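PDB 3K9C: transcriptional regulator, LacI family protein from Rhodococcus jostii, which probably binds DNA at cis-regulatory sites as a transcription factor of the LacI family, with a periplasmic-binding-protein-like domain. Local coordinates for residues I129-G134 / A188-N193; D133-P138 / V162-T167. One frame throughout, in Å; residues are numbered along the deposited sequence.

Contact 1 (I129-G134 / A188-N193); sequences IAHIDG and AVVAFN
Chi1 of 173° in His131 sets CG anti to the backbone N, bringing ND1 to Val190 O; Phe192 has CG likewise anti (177°), its ring lying by Gly134. The imidazole ND1 of His131 donates to Val190 O at 2.9 Å, from above the carbonyl plane and in a bent hydrogen bond (139° at the hydrogen). Ile132 N donates to the same Val190 O from the other face of that plane, at 3.1 Å, so two donors grip one buried carbonyl. Further back, Ala130 bonds through both backbone groups: its N to Ala188 O, and its O to Val190 N at 2.7 Å. Ile129, Ala188 and Val190 pack on one face of the sheet under helix 110-123; on the other, Ile132 CD1 meets Val189 CG1 at 4.0 Å beneath helix 169-181. Past the strands, Gly134 CA lies over a face of the Phe192 ring, 3.5 Å from its centroid, a CH-pi contact. An alanine in place of Phe192 would probably open a gap beside Gly134 and leave its CA without the aromatic face. Neighbouring parallel strands in register, sandwiched between helices, are typical of the Rossmann-like core of a periplasmic-binding-protein subdomain.

Contact 2 (D133-P138 / V162-T167); sequences DGADAP and VVTGGT
Hydrogen bonds centred on Asp133 carry this contact with the end of strand 160-164. Asp133 N donates to Val163 O at 3.0 Å, prolonging the pairing of the two strands. Chi1 of 72° sets Asp133 CG between the backbone N and the carbonyl carbon. Asp133 OD1 takes two backbone N-H groups from opposite faces of the carboxylate plane: Gly165 N across the contact at 3.1 Å, and Ala135 N at 2.9 Å in an Asx turn. A type II' turn from Gly134 to Ala137 follows, closed by Ala137 N to Gly134 O.

Ionic and water contacts fall to the other oxygen. Asp133 OD2 pairs with Arg144 of helix 140-153 in a salt bridge. A water donates to Asp133 OD2 at 2.9 Å. The same water has a weak link to Thr164 OG1.

Van der Waals contacts are few. Val162 CG1 touches Asp133 OD2 at 3.6 Å, the two side chains crossing at about a right angle, and Ala137 CB meets Thr167 CG2 at 3.9 Å.

One buried carboxylate thus ties two loops and a helix together, and the arginine together with the two N-H groups would be expected to favour its charged form.

Overall arrangement
Contacts 1 and 2 share Asp133 and Gly134, and their centres lie about 9 Å apart. Strand 129-133 lies between strands 188-191 (contact 1) and 160-164 (contact 2) in a parallel sheet. Within the sheet His131 O is 2.9 Å from Val163 N, a probable hydrogen bond, and on one face Ile132 CG1 packs on Val163 CG2 at 3.6 Å. Beyond the strand ends, Phe192 CZ comes to 3.4 Å from Pro138 O, and Asn193 ND2 makes a weak hydrogen bond to Thr167 O. Bound glycerol, probably from the crystallisation liquor, lies about 5 Å from the side chain of Phe192 and about 6 Å from that of Thr167 and may mark a pocket bordered by both contacts.

Contact 1 (I129-G134 / A188-N193)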
loop_
_atom_site.group_PDB
_atom_site.type_symbol
_atom_site.label_atom_id
_atom_site.label_comp_id
_atom_site.label_asym_id
_atom_site.label_seq_id
_atom_site.Cartn_x
_atom_site.Cartn_y
_atom_site.Cartn_z
ATOM N N ILE B 129 -16.102 -24.642 6.794
ATOM C CA ILE B 129 -15.262 -23.466 6.827
ATOM C C ILE B 129 -13.891 -23.720 6.240
ATOM O O ILE B 129 -13.251 -24.738 6.527
ATOM C CB ILE B 129 -15.134 -22.965 8.267
ATOM C CG1 ILE B 129 -16.541 -22.743 8.843
ATOM C CG2 ILE B 129 -14.308 -21.681 8.311
ATOM C CD1 ILE B 129 -16.583 -22.539 10.342
ATOM N N ALA B 130 -13.444 -22.775 5.416
ATOM C CA ALA B 130 -12.158 -22.891 4.765
ATOM C C ALA B 130 -11.160 -21.830 5.195
ATOM O O ALA B 130 -11.520 -20.726 5.621
ATOM C CB ALA B 130 -12.340 -22.839 3.256
ATOM N N HIS B 131 -9.888 -22.185 5.086
ATOM C CA HIS B 131 -8.818 -21.271 5.418
ATOM C C HIS B 131 -7.856 -21.230 4.242
ATOM O O HIS B 131 -7.475 -22.277 3.705
ATOM C CB HIS B 131 -8.087 -21.733 6.692
ATOM C CG HIS B 131 -6.859 -20.936 7.009
ATOM N ND1 HIS B 131 -6.884 -19.570 7.199
ATOM C CD2 HIS B 131 -5.567 -21.312 7.148
ATOM C CE1 HIS B 131 -5.659 -19.140 7.442
ATOM N NE2 HIS B 131 -4.841 -20.178 7.419
ATOM N N ILE B 132 -7.516 -20.021 3.805
ATOM C CA ILE B 132 -6.541 -19.841 2.733
ATOM C C ILE B 132 -5.325 -19.395 3.553
ATOM O O ILE B 132 -5.302 -18.280 4.091
ATOM C CB ILE B 132 -7.002 -18.746 1.721
ATOM C CG1 ILE B 132 -8.311 -19.181 1.055
ATOM C CG2 ILE B 132 -5.931 -18.529 0.640
ATOM C CD1 ILE B 132 -8.909 -18.158 0.086
ATOM N N ASP B 133 -4.343 -20.285 3.697
ATOM C CA ASP B 133 -3.167 -19.986 4.517
ATOM C C ASP B 133 -2.113 -19.091 3.885
ATOM O O ASP B 133 -2.167 -18.788 2.693
ATOM C CB ASP B 133 -2.505 -21.282 5.027
ATOM C CG ASP B 133 -1.785 -22.060 3.936
ATOM O OD1 ASP B 133 -1.252 -21.444 2.985
ATOM O OD2 ASP B 133 -1.731 -23.303 4.052
ATOM N N GLY B 134 -1.155 -18.670 4.702
ATOM C CA GLY B 134 -0.112 -17.788 4.218
ATOM C C GLY B 134 1.153 -18.478 3.762
ATOM O O GLY B 134 2.204 -17.848 3.669
ATOM N N ALA B 188 -18.017 -20.222 4.578
ATOM C CA ALA B 188 -17.232 -19.185 5.248
ATOM C C ALA B 188 -15.772 -19.433 4.927
ATOM O O ALA B 188 -15.347 -20.574 4.736
ATOM C CB ALA B 188 -17.454 -19.220 6.749
ATOM N N VAL B 189 -15.006 -18.356 4.863
ATOM C CA VAL B 189 -13.605 -18.458 4.535
ATOM C C VAL B 189 -12.789 -17.505 5.381
ATOM O O VAL B 189 -13.113 -16.331 5.467
ATOM C CB VAL B 189 -13.379 -18.098 3.055
ATOM C CG1 VAL B 189 -11.911 -18.240 2.706
ATOM C CG2 VAL B 189 -14.257 -18.976 2.166
ATOM N N VAL B 190 -11.735 -18.015 6.002
ATOM C CA VAL B 190 -10.845 -17.192 6.803
ATOM C C VAL B 190 -9.567 -17.029 5.976
ATOM O O VAL B 190 -8.849 -17.999 5.735
ATOM C CB VAL B 190 -10.506 -17.864 8.169
ATOM C CG1 VAL B 190 -9.499 -17.024 8.930
ATOM C CG2 VAL B 190 -11.771 -18.032 9.005
ATOM N N ALA B 191 -9.305 -15.810 5.517
ATOM C CA ALA B 191 -8.121 -15.531 4.711
ATOM C C ALA B 191 -6.908 -15.286 5.600
ATOM O O ALA B 191 -7.053 -14.882 6.748
ATOM C CB ALA B 191 -8.371 -14.325 3.815
ATOM N N PHE B 192 -5.712 -15.519 5.059
ATOM C CA PHE B 192 -4.481 -15.328 5.831
ATOM C C PHE B 192 -4.388 -13.903 6.371
ATOM O O PHE B 192 -4.103 -13.705 7.548
ATOM C CB PHE B 192 -3.245 -15.628 4.978
ATOM C CG PHE B 192 -1.953 -15.385 5.695
ATOM C CD1 PHE B 192 -1.614 -16.140 6.813
ATOM C CD2 PHE B 192 -1.092 -14.379 5.278
ATOM C CE1 PHE B 192 -0.434 -15.895 7.503
ATOM C CE2 PHE B 192 0.096 -14.128 5.965
ATOM C CZ PHE B 192 0.424 -14.885 7.080
ATOM N N ASN B 193 -4.606 -12.921 5.499
ATOM C CA ASN B 193 -4.589 -11.515 5.899
ATOM C C ASN B 193 -5.597 -10.701 5.080
ATOM O O ASN B 193 -6.206 -11.223 4.145
ATOM C CB ASN B 193 -3.162 -10.913 5.797
ATOM C CG ASN B 193 -2.659 -10.738 4.354
ATOM O OD1 ASN B 193 -3.383 -10.922 3.381
ATOM N ND2 ASN B 193 -1.398 -10.359 4.231
#

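Contact 2 (D133-P138 / V162-T167)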
loop_
_atom_site.group_PDB
_atom_site.type_symbol
_atom_site.label_atom_id
_atom_site.label_comp_id
_atom_site.label_asym_id
_atom_site.label_seq_id
_atom_site.Cartn_x
_atom_site.Cartn_y
_atom_site.Cartn_z
ATOM N N ASP B 133 -4.343 -20.285 3.697
ATOM C CA ASP B 133 -3.167 -19.986 4.517
ATOM C C ASP B 133 -2.113 -19.091 3.885
ATOM O O ASP B 133 -2.167 -18.788 2.693
ATOM C CB ASP B 133 -2.505 -21.282 5.027
ATOM C CG ASP B 133 -1.785 -22.060 3.936
ATOM O OD1 ASP B 133 -1.252 -21.444 2.985
ATOM O OD2 ASP B 133 -1.731 -23.303 4.052
ATOM N N GLY B 134 -1.155 -18.670 4.702
ATOM C CA GLY B 134 -0.112 -17.788 4.218
ATOM C C GLY B 134 1.153 -18.478 3.762
ATOM O O GLY B 134 2.204 -17.848 3.669
ATOM N N ALA B 135 1.056 -19.773 3.474
ATOM C CA ALA B 135 2.205 -20.538 3.024
ATOM C C ALA B 135 3.305 -20.476 4.072
ATOM O O ALA B 135 3.086 -20.832 5.224
ATOM C CB ALA B 135 2.710 -19.997 1.689
ATOM N N ASP B 136 4.486 -20.015 3.679
ATOM C CA ASP B 136 5.604 -19.944 4.608
ATOM C C ASP B 136 5.873 -18.539 5.129
ATOM O O ASP B 136 6.933 -18.275 5.701
ATOM C CB ASP B 136 6.873 -20.502 3.950
ATOM C CG ASP B 136 6.748 -21.971 3.596
ATOM O OD1 ASP B 136 6.349 -22.762 4.479
ATOM O OD2 ASP B 136 7.050 -22.344 2.438
ATOM N N ALA B 137 4.923 -17.631 4.934
ATOM C CA ALA B 137 5.106 -16.275 5.420
ATOM C C ALA B 137 4.993 -16.294 6.939
ATOM O O ALA B 137 4.374 -17.187 7.507
ATOM C CB ALA B 137 4.054 -15.364 4.836
ATOM N N PRO B 138 5.621 -15.323 7.616
ATOM C CA PRO B 138 5.540 -15.281 9.078
ATOM C C PRO B 138 4.072 -15.332 9.483
ATOM O O PRO B 138 3.243 -14.590 8.938
ATOM C CB PRO B 138 6.180 -13.942 9.412
ATOM C CG PRO B 138 7.258 -13.840 8.363
ATOM C CD PRO B 138 6.545 -14.293 7.106
ATOM N N VAL B 162 -8.224 -26.442 4.043
ATOM C CA VAL B 162 -7.109 -25.506 4.042
ATOM C C VAL B 162 -6.438 -25.531 2.678
ATOM O O VAL B 162 -5.989 -26.578 2.222
ATOM C CB VAL B 162 -6.020 -25.852 5.076
ATOM C CG1 VAL B 162 -4.923 -24.781 5.013
ATOM C CG2 VAL B 162 -6.602 -25.920 6.480
ATOM N N VAL B 163 -6.381 -24.382 2.018
ATOM C CA VAL B 163 -5.727 -24.317 0.717
ATOM C C VAL B 163 -4.540 -23.377 0.841
ATOM O O VAL B 163 -4.593 -22.382 1.573
ATOM C CB VAL B 163 -6.690 -23.825 -0.386
ATOM C CG1 VAL B 163 -7.881 -24.786 -0.491
ATOM C CG2 VAL B 163 -7.169 -22.413 -0.085
ATOM N N THR B 164 -3.458 -23.712 0.151
ATOM C CA THR B 164 -2.256 -22.899 0.193
ATOM C C THR B 164 -2.529 -21.559 -0.487
ATOM O O THR B 164 -3.037 -21.510 -1.606
ATOM C CB THR B 164 -1.101 -23.628 -0.497
ATOM O OG1 THR B 164 -0.899 -24.889 0.154
ATOM C CG2 THR B 164 0.185 -22.809 -0.406
ATOM N N GLY B 165 -2.216 -20.474 0.210
ATOM C CA GLY B 165 -2.461 -19.158 -0.341
ATOM C C GLY B 165 -1.216 -18.304 -0.375
ATOM O O GLY B 165 -0.187 -18.709 -0.911
ATOM N N GLY B 166 -1.317 -17.117 0.210
ATOM C CA GLY B 166 -0.199 -16.196 0.240
ATOM C C GLY B 166 -0.642 -14.932 0.944
ATOM O O GLY B 166 -1.632 -14.958 1.677
ATOM N N THR B 167 0.063 -13.832 0.704
ATOM C CA THR B 167 -0.243 -12.552 1.338
ATOM C C THR B 167 -0.824 -11.507 0.394
ATOM O O THR B 167 -1.100 -10.389 0.815
ATOM C CB THR B 167 1.025 -11.929 1.955
ATOM O OG1 THR B 167 1.952 -11.618 0.905
ATOM C CG2 THR B 167 1.686 -12.895 2.928
HETATM O O HOH W 1 0.871 -24.127 2.984
#